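Local coordinates for protein haloacid dehalogenase/epoxide hydrolase family (Corynebacterium glutamicum ATCC 13032, PDB 2PR7) that is an uncharacterized member of the haloacid dehalogenase-like family, probably a hydrolase, that holds a calcium ion in its likely active site, at residues 3-8 with 35-40. Residues are numbered along the deposited sequence; the frame is centred on the assembly and turned at random.
Sequences RGLIVD and VGTVIL. With CA (calcium ion), chain C.
From R3 O to L40 N, five backbone hydrogen bonds join 3-8 and 35-40 as parallel neighbours, the strand axes 4.6 Å apart and inclined by 20°. L5 and V7 supply both N-H and C=O to this pairing: L5 N donates to G36 O and L5 O accepts from V38 N, then V7 N donates to V38 O and V7 O accepts from L40 N; L5 N to G36 O, at 2.8 Å, is nearly straight. CA-H groups add to the grip on the carbonyls, as where I39 CA lies 3.1 Å from V7 O.

Side chains alternate between the two faces. On one, I6 and L40 run alongside each other, both projecting outward, I6 CG2 resting 3.6 Å from L40 CB; I6 CG2 stands anti to the backbone N and points toward the C-terminal end of strand 4-7. On the other face V35 CG1 packs 3.8 Å from L5 CB, and further along, in one of two V7 conformers, V7 CG2 meets I39 CG1 at 3.9 Å, the two side chains crossing at a slant. Just past the C-terminal end of strand 4-7, D8 OD2 binds the calcium ion at 2.2 Å, together with A10 O, D99 OD1 and three waters. D8 OD1 comes 3.4 Å from L40 O, two acceptors without a bond between them; K74 NZ donates to L40 O and forms a weak, long ion pair with OD1, which may ease their repulsion.

Strand 4-7 is the middle strand of the five-stranded Rossmann-like HAD sheet, with 36-41 next to it, the two linked by helix 17-32 in a beta-alpha-beta crossover. That helix covers L5, V35 and T37, whereas helix 77-86 covers I6 and L40 on the opposite face; strand 94-98 flanks 4-7, and strand 63-66 lies beyond 36-41.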
loop_
_atom_site.group_PDB
_atom_site.type_symbol
_atom_site.label_atom_id
_atom_site.label_comp_id
_atom_site.label_asym_id
_atom_site.label_seq_id
_atom_site.Cartn_x
_atom_site.Cartn_y
_atom_site.Cartn_z
ATOM N N ARG A 3 3.556 8.785 7.583
ATOM C CA ARG A 3 2.167 9.155 7.639
ATOM C C ARG A 3 1.329 8.433 6.584
ATOM O O ARG A 3 0.116 8.494 6.658
ATOM C CB ARG A 3 2.057 10.660 7.334
ATOM C CG ARG A 3 2.701 11.638 8.332
ATOM C CD ARG A 3 2.339 11.370 9.783
ATOM N NE ARG A 3 0.941 10.997 9.982
ATOM C CZ ARG A 3 0.513 10.175 10.945
ATOM N NH1 ARG A 3 1.350 9.620 11.818
ATOM N NH2 ARG A 3 -0.777 9.901 11.047
ATOM N N GLY A 4 1.957 7.810 5.597
ATOM C CA GLY A 4 1.252 7.223 4.494
ATOM C C GLY A 4 1.706 5.796 4.244
ATOM O O GLY A 4 2.896 5.519 4.256
ATOM N N LEU A 5 0.744 4.904 3.992
ATOM C CA LEU A 5 0.998 3.485 3.658
ATOM C C LEU A 5 0.392 3.185 2.306
ATOM O O LEU A 5 -0.857 3.213 2.151
ATOM C CB LEU A 5 0.398 2.599 4.740
ATOM C CG LEU A 5 0.416 1.060 4.548
ATOM C CD1 LEU A 5 1.842 0.523 4.307
ATOM C CD2 LEU A 5 -0.219 0.399 5.781
ATOM N N ILE A 6 1.283 2.850 1.368
ATOM C CA ILE A 6 0.934 2.575 -0.036
ATOM C C ILE A 6 1.206 1.062 -0.213
ATOM O O ILE A 6 2.308 0.607 0.069
ATOM C CB ILE A 6 1.729 3.401 -1.028
ATOM C CG1 ILE A 6 1.610 4.918 -0.749
ATOM C CG2 ILE A 6 1.326 3.001 -2.484
ATOM C CD1 ILE A 6 2.505 5.796 -1.629
ATOM N N VAL A 7 0.191 0.276 -0.559
ATOM C CA VAL A 7 0.348 -1.179 -0.678
ATOM C C VAL A 7 -0.145 -1.695 -2.008
ATOM O O VAL A 7 -1.047 -1.120 -2.589
ATOM C CB VAL A 7 -0.377 -1.936 0.435
ATOM C CG1 VAL A 7 -0.107 -1.280 1.832
ATOM C CG2 VAL A 7 -1.847 -2.012 0.184
ATOM N N ASP A 8 0.497 -2.756 -2.485
ATOM C CA ASP A 8 0.042 -3.417 -3.697
ATOM C C ASP A 8 -1.131 -4.264 -3.336
ATOM O O ASP A 8 -1.387 -4.529 -2.161
ATOM C CB ASP A 8 1.129 -4.243 -4.388
ATOM C CG ASP A 8 0.787 -4.528 -5.854
ATOM O OD1 ASP A 8 -0.309 -4.111 -6.372
ATOM O OD2 ASP A 8 1.589 -5.117 -6.503
ATOM N N VAL A 35 -2.924 7.028 9.885
ATOM C CA VAL A 35 -2.100 6.736 8.714
ATOM C C VAL A 35 -2.995 6.729 7.495
ATOM O O VAL A 35 -4.001 6.080 7.498
ATOM C CB VAL A 35 -1.418 5.389 8.895
ATOM C CG1 VAL A 35 -0.693 4.937 7.583
ATOM C CG2 VAL A 35 -0.428 5.479 10.044
ATOM N N GLY A 36 -2.651 7.464 6.449
ATOM C CA GLY A 36 -3.388 7.376 5.198
ATOM C C GLY A 36 -2.991 6.131 4.421
ATOM O O GLY A 36 -1.849 5.706 4.467
ATOM N N THR A 37 -3.962 5.517 3.758
ATOM C CA THR A 37 -3.747 4.233 3.111
ATOM C C THR A 37 -4.209 4.258 1.676
ATOM O O THR A 37 -5.312 4.700 1.368
ATOM C CB THR A 37 -4.457 3.093 3.864
ATOM O OG1 THR A 37 -5.855 3.391 4.067
ATOM C CG2 THR A 37 -3.799 2.911 5.203
ATOM N N VAL A 38 -3.326 3.800 0.783
ATOM C CA VAL A 38 -3.612 3.723 -0.647
ATOM C C VAL A 38 -3.195 2.365 -1.178
ATOM O O VAL A 38 -2.115 1.873 -0.841
ATOM C CB VAL A 38 -2.851 4.793 -1.457
ATOM C CG1 VAL A 38 -3.270 4.735 -2.930
ATOM C CG2 VAL A 38 -3.119 6.117 -0.935
ATOM N N ILE A 39 -4.040 1.753 -1.999
ATOM C CA ILE A 39 -3.650 0.597 -2.786
ATOM C C ILE A 39 -3.207 1.163 -4.119
ATOM O O ILE A 39 -3.960 1.903 -4.768
ATOM C CB ILE A 39 -4.804 -0.410 -3.000
ATOM C CG1 ILE A 39 -5.184 -1.064 -1.668
ATOM C CG2 ILE A 39 -4.415 -1.449 -4.047
ATOM C CD1 ILE A 39 -6.368 -1.985 -1.696
ATOM N N LEU A 40 -1.968 0.851 -4.488
ATOM C CA LEU A 40 -1.393 1.270 -5.780
ATOM C C LEU A 40 -1.066 -0.008 -6.497
ATOM O O LEU A 40 -0.130 -0.740 -6.124
ATOM C CB LEU A 40 -0.150 2.138 -5.659
ATOM C CG LEU A 40 0.527 2.645 -6.939
ATOM C CD1 LEU A 40 -0.415 3.586 -7.716
ATOM C CD2 LEU A 40 1.833 3.312 -6.604
HETATM CA CA CA C . 2.206 -7.227 -6.774
HETATM O O HOH W 1 1.709 -7.546 -9.144
HETATM O O HOH W 2 2.344 -9.526 -8.207
HETATM O O HOH W 3 4.260 -6.136 -7.489
#